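Extracellular serine protease (Aeromonas sobria, PDB 3WQB) cleaves peptide bonds after paired basic residues containing lysine, as a calcium-binding secreted serine protease of the furin-like subtilases that activates the host plasma kallikrein/kinin system. Local coordinates at residues Leu59-Val72 with Gly344-Leu356. The protein carries 1 engineered substitution. Sequence-based numbering, arbitrary orientation.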
loop_
_atom_site.group_PDB
_atom_site.type_symbol
_atom_site.label_atom_id
_atom_site.label_comp_id
_atom_site.label_asym_id
_atom_site.label_seq_id
_atom_site.Cartn_x
_atom_site.Cartn_y
_atom_site.Cartn_z
ATOM N N LEU A 59 15.518 -1.552 -16.861
ATOM C CA LEU A 59 16.572 -0.858 -16.123
ATOM C C LEU A 59 17.962 -1.188 -16.660
ATOM O O LEU A 59 18.967 -0.754 -16.089
ATOM C CB LEU A 59 16.499 -1.183 -14.626
ATOM C CG LEU A 59 16.464 -2.653 -14.196
ATOM C CD1 LEU A 59 17.731 -3.410 -14.558
ATOM C CD2 LEU A 59 16.209 -2.726 -12.699
ATOM N N TRP A 60 18.025 -1.922 -17.770
ATOM C CA TRP A 60 19.320 -2.381 -18.286
ATOM C C TRP A 60 20.305 -1.241 -18.599
ATOM O O TRP A 60 21.508 -1.395 -18.414
ATOM C CB TRP A 60 19.120 -3.298 -19.489
ATOM C CG TRP A 60 18.481 -2.649 -20.678
ATOM C CD1 TRP A 60 17.158 -2.662 -21.012
ATOM C CD2 TRP A 60 19.150 -1.902 -21.705
ATOM N NE1 TRP A 60 16.957 -1.965 -22.182
ATOM C CE2 TRP A 60 18.163 -1.486 -22.625
ATOM C CE3 TRP A 60 20.487 -1.533 -21.928
ATOM C CZ2 TRP A 60 18.471 -0.732 -23.761
ATOM C CZ3 TRP A 60 20.791 -0.774 -23.057
ATOM C CH2 TRP A 60 19.786 -0.379 -23.954
ATOM N N TRP A 61 19.798 -0.104 -19.070
ATOM C CA TRP A 61 20.654 1.016 -19.428
ATOM C C TRP A 61 21.183 1.703 -18.182
ATOM O O TRP A 61 22.327 2.143 -18.164
ATOM C CB TRP A 61 19.919 1.973 -20.365
ATOM C CG TRP A 61 20.721 3.140 -20.869
ATOM C CD1 TRP A 61 21.415 3.222 -22.048
ATOM C CD2 TRP A 61 20.869 4.414 -20.227
ATOM N NE1 TRP A 61 21.994 4.467 -22.168
ATOM C CE2 TRP A 61 21.670 5.219 -21.070
ATOM C CE3 TRP A 61 20.407 4.952 -19.015
ATOM C CZ2 TRP A 61 22.029 6.531 -20.734
ATOM C CZ3 TRP A 61 20.754 6.259 -18.686
ATOM C CH2 TRP A 61 21.553 7.035 -19.547
ATOM N N ALA A 62 20.371 1.782 -17.126
ATOM C CA ALA A 62 20.895 2.217 -15.833
ATOM C C ALA A 62 22.074 1.334 -15.404
ATOM O O ALA A 62 23.149 1.833 -15.071
ATOM C CB ALA A 62 19.809 2.225 -14.777
ATOM N N HIS A 63 21.882 0.023 -15.451
ATOM C CA HIS A 63 22.936 -0.890 -15.051
ATOM C C HIS A 63 24.176 -0.786 -15.938
ATOM O O HIS A 63 25.288 -0.805 -15.423
ATOM C CB HIS A 63 22.409 -2.323 -14.977
ATOM C CG HIS A 63 21.641 -2.608 -13.724
ATOM N ND1 HIS A 63 21.591 -3.861 -13.153
ATOM C CD2 HIS A 63 20.910 -1.798 -12.919
ATOM C CE1 HIS A 63 20.853 -3.815 -12.059
ATOM N NE2 HIS A 63 20.425 -2.576 -11.896
ATOM N N ARG A 64 23.989 -0.647 -17.253
ATOM C CA ARG A 64 25.120 -0.546 -18.170
ATOM C C ARG A 64 25.834 0.799 -18.085
ATOM O O ARG A 64 26.945 0.919 -18.577
ATOM C CB ARG A 64 24.691 -0.816 -19.618
ATOM C CG ARG A 64 24.297 -2.256 -19.898
ATOM C CD ARG A 64 24.175 -2.531 -21.385
ATOM N NE ARG A 64 25.492 -2.617 -22.014
ATOM C CZ ARG A 64 25.711 -2.718 -23.323
ATOM N NH1 ARG A 64 24.701 -2.755 -24.182
ATOM N NH2 ARG A 64 26.959 -2.785 -23.773
ATOM N N THR A 65 25.210 1.809 -17.483
ATOM C CA THR A 65 25.877 3.112 -17.321
ATOM C C THR A 65 26.277 3.412 -15.874
ATOM O O THR A 65 26.661 4.538 -15.554
ATOM C CB THR A 65 25.029 4.291 -17.872
ATOM O OG1 THR A 65 23.795 4.377 -17.149
ATOM C CG2 THR A 65 24.746 4.143 -19.378
ATOM N N GLY A 66 26.181 2.411 -15.001
ATOM C CA GLY A 66 26.672 2.551 -13.636
ATOM C C GLY A 66 25.726 3.248 -12.675
ATOM O O GLY A 66 26.133 3.645 -11.578
ATOM N N VAL A 67 24.468 3.414 -13.082
ATOM C CA VAL A 67 23.412 3.898 -12.185
ATOM C C VAL A 67 22.916 2.710 -11.364
ATOM O O VAL A 67 22.223 1.823 -11.873
ATOM C CB VAL A 67 22.250 4.556 -12.970
ATOM C CG1 VAL A 67 21.140 4.997 -12.019
ATOM C CG2 VAL A 67 22.747 5.756 -13.797
ATOM N N LEU A 68 23.279 2.708 -10.087
ATOM C CA LEU A 68 23.139 1.515 -9.260
ATOM C C LEU A 68 22.621 1.780 -7.847
ATOM O O LEU A 68 22.643 0.883 -7.000
ATOM C CB LEU A 68 24.476 0.761 -9.204
ATOM C CG LEU A 68 25.022 0.151 -10.498
ATOM C CD1 LEU A 68 26.420 -0.393 -10.276
ATOM C CD2 LEU A 68 24.099 -0.920 -11.063
ATOM N N GLY A 69 22.157 2.999 -7.583
ATOM C CA GLY A 69 21.616 3.317 -6.269
ATOM C C GLY A 69 22.624 3.811 -5.248
ATOM O O GLY A 69 22.299 3.958 -4.078
ATOM N N GLN A 70 23.851 4.078 -5.692
ATOM C CA GLN A 70 24.905 4.576 -4.812
ATOM C C GLN A 70 24.481 5.843 -4.071
ATOM O O GLN A 70 23.908 6.764 -4.668
ATOM C CB GLN A 70 26.207 4.800 -5.600
ATOM C CG GLN A 70 26.126 5.755 -6.816
ATOM C CD GLN A 70 25.803 5.079 -8.154
ATOM O OE1 GLN A 70 25.090 4.085 -8.220
ATOM N NE2 GLN A 70 26.317 5.652 -9.234
ATOM N N GLY A 71 24.713 5.849 -2.761
ATOM C CA GLY A 71 24.409 6.999 -1.919
ATOM C C GLY A 71 22.978 7.055 -1.422
ATOM O O GLY A 71 22.618 7.979 -0.692
ATOM N N VAL A 72 22.158 6.075 -1.815
ATOM C CA VAL A 72 20.734 6.058 -1.429
ATOM C C VAL A 72 20.443 5.109 -0.271
ATOM O O VAL A 72 20.740 3.916 -0.354
ATOM C CB VAL A 72 19.817 5.730 -2.619
ATOM C CG1 VAL A 72 18.331 5.809 -2.203
ATOM C CG2 VAL A 72 20.071 6.700 -3.758
ATOM N N GLY A 344 13.638 0.120 -5.414
ATOM C CA GLY A 344 14.867 -0.005 -6.183
ATOM C C GLY A 344 14.915 0.962 -7.354
ATOM O O GLY A 344 15.927 1.634 -7.562
ATOM N N ALA A 345 13.812 1.074 -8.096
ATOM C CA ALA A 345 13.727 2.008 -9.224
ATOM C C ALA A 345 13.951 3.447 -8.750
ATOM O O ALA A 345 14.699 4.215 -9.364
ATOM C CB ALA A 345 12.379 1.882 -9.923
ATOM N N MET A 346 13.286 3.798 -7.652
ATOM C CA MET A 346 13.451 5.093 -7.024
ATOM C C MET A 346 14.911 5.336 -6.636
ATOM O O MET A 346 15.455 6.416 -6.882
ATOM C CB MET A 346 12.551 5.180 -5.795
ATOM C CG MET A 346 12.416 6.569 -5.211
ATOM S SD MET A 346 11.543 7.724 -6.297
ATOM C CE MET A 346 9.830 7.217 -6.185
ATOM N N ALA A 347 15.553 4.330 -6.034
ATOM C CA ALA A 347 16.949 4.469 -5.628
ATOM C C ALA A 347 17.854 4.691 -6.842
ATOM O O ALA A 347 18.804 5.478 -6.783
ATOM C CB ALA A 347 17.403 3.263 -4.838
ATOM N N LEU A 348 17.556 4.034 -7.952
ATOM C CA LEU A 348 18.322 4.252 -9.180
ATOM C C LEU A 348 18.212 5.714 -9.621
ATOM O O LEU A 348 19.218 6.386 -9.875
ATOM C CB LEU A 348 17.861 3.313 -10.304
ATOM C CG LEU A 348 18.164 1.827 -10.085
ATOM C CD1 LEU A 348 17.688 0.994 -11.263
ATOM C CD2 LEU A 348 19.651 1.606 -9.853
ATOM N N LEU A 349 16.986 6.215 -9.682
ATOM C CA LEU A 349 16.770 7.579 -10.126
ATOM C C LEU A 349 17.436 8.576 -9.197
ATOM O O LEU A 349 18.086 9.517 -9.649
ATOM C CB LEU A 349 15.278 7.880 -10.237
ATOM C CG LEU A 349 14.493 7.049 -11.245
ATOM C CD1 LEU A 349 13.072 7.526 -11.261
ATOM C CD2 LEU A 349 15.092 7.089 -12.630
ATOM N N MET A 350 17.268 8.369 -7.895
ATOM C CA MET A 350 17.886 9.244 -6.912
ATOM C C MET A 350 19.402 9.241 -7.026
ATOM O O MET A 350 20.038 10.278 -6.859
ATOM C CB MET A 350 17.467 8.853 -5.498
ATOM C CG MET A 350 16.020 9.154 -5.178
ATOM S SD MET A 350 15.619 8.502 -3.552
ATOM C CE MET A 350 14.022 9.279 -3.294
ATOM N N SER A 351 19.993 8.087 -7.307
ATOM C CA SER A 351 21.452 8.024 -7.407
ATOM C C SER A 351 21.970 8.762 -8.638
ATOM O O SER A 351 23.057 9.340 -8.594
ATOM C CB SER A 351 21.968 6.585 -7.364
ATOM O OG SER A 351 21.691 5.857 -8.552
ATOM N N ALA A 352 21.185 8.748 -9.716
ATOM C CA ALA A 352 21.537 9.419 -10.974
ATOM C C ALA A 352 21.324 10.926 -10.896
ATOM O O ALA A 352 22.072 11.699 -11.509
ATOM C CB ALA A 352 20.734 8.844 -12.118
ATOM N N TYR A 353 20.305 11.336 -10.141
ATOM C CA TYR A 353 19.887 12.731 -10.060
ATOM C C TYR A 353 19.543 13.069 -8.618
ATOM O O TYR A 353 18.369 13.189 -8.259
ATOM C CB TYR A 353 18.710 12.998 -11.014
ATOM C CG TYR A 353 19.139 12.896 -12.458
ATOM C CD1 TYR A 353 19.780 13.960 -13.086
ATOM C CD2 TYR A 353 18.970 11.704 -13.170
ATOM C CE1 TYR A 353 20.218 13.858 -14.393
ATOM C CE2 TYR A 353 19.401 11.586 -14.488
ATOM C CZ TYR A 353 20.016 12.668 -15.089
ATOM O OH TYR A 353 20.456 12.557 -16.382
ATOM N N PRO A 354 20.577 13.249 -7.780
ATOM C CA PRO A 354 20.374 13.368 -6.335
ATOM C C PRO A 354 19.682 14.646 -5.874
ATOM O O PRO A 354 19.284 14.727 -4.710
ATOM C CB PRO A 354 21.801 13.284 -5.769
ATOM C CG PRO A 354 22.680 13.648 -6.897
ATOM C CD PRO A 354 22.009 13.170 -8.131
ATOM N N ASP A 355 19.531 15.622 -6.769
ATOM C CA ASP A 355 18.912 16.898 -6.401
ATOM C C ASP A 355 17.403 16.923 -6.585
ATOM O O ASP A 355 16.732 17.845 -6.112
ATOM C CB ASP A 355 19.539 18.062 -7.181
ATOM C CG ASP A 355 20.992 18.298 -6.814
ATOM O OD1 ASP A 355 21.450 17.755 -5.787
ATOM O OD2 ASP A 355 21.672 19.040 -7.557
ATOM N N LEU A 356 16.867 15.917 -7.271
ATOM C CA LEU A 356 15.433 15.868 -7.557
ATOM C C LEU A 356 14.593 15.524 -6.339
ATOM O O LEU A 356 14.951 14.657 -5.543
ATOM C CB LEU A 356 15.154 14.896 -8.700
ATOM C CG LEU A 356 15.706 15.388 -10.043
ATOM C CD1 LEU A 356 15.298 14.439 -11.139
ATOM C CD2 LEU A 356 15.234 16.808 -10.369
#
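L59 and L68, which touch L348 of the helix through CB and through the backbone CA respectively, also sandwich the imidazole of H63: L59 CD1 sits over the centre of one face, L68 CD2 nearer the rim of the other. At the ring edge H63 NE2 is hydrogen-bonded to the carbonyl of I135, tying the layered group to the loop before strand 140-144. The indole of W61 receives T65 CG2 above its centre. L348 reaches across with a forked tip: CD1 meets L59 CB (4.2 Å) and A62 CB, while CD2 lies against the backbone, 3.5 Å from L68 CA. V67 packs alongside, CG1 close to L348 O (3.2 Å) and touching A352 CB (3.9 Å). S351 makes the polar join. Its OG, placed between the backbone N and the carbonyl carbon (chi1 72°), turns back to donate to L348 O (2.9 Å), which A352 N also uses, and accepts a bent bond from G69 N (3.1 Å, 139° at the hydrogen). G69 CA also points a C-H at A347 O. The loop is braced by the Q70 amide: NE2 donates to G66 O and OE1 accepts from L68 N (2.9 Å), so both ends hold the amide's rotation. V72 crosses M350 at about a right angle; its CG1 rests on A347 CB (3.8 Å), its CG2 on M350 CB. The short helix 60-64 ends in a Schellman motif with G66 at C-prime. As in subtilases generally, the lead-in to strand 73-77, which runs up to D78 of the predicted charge relay, packs on the C-terminal half of the helix whose start carries the nucleophile position, here the engineered A336.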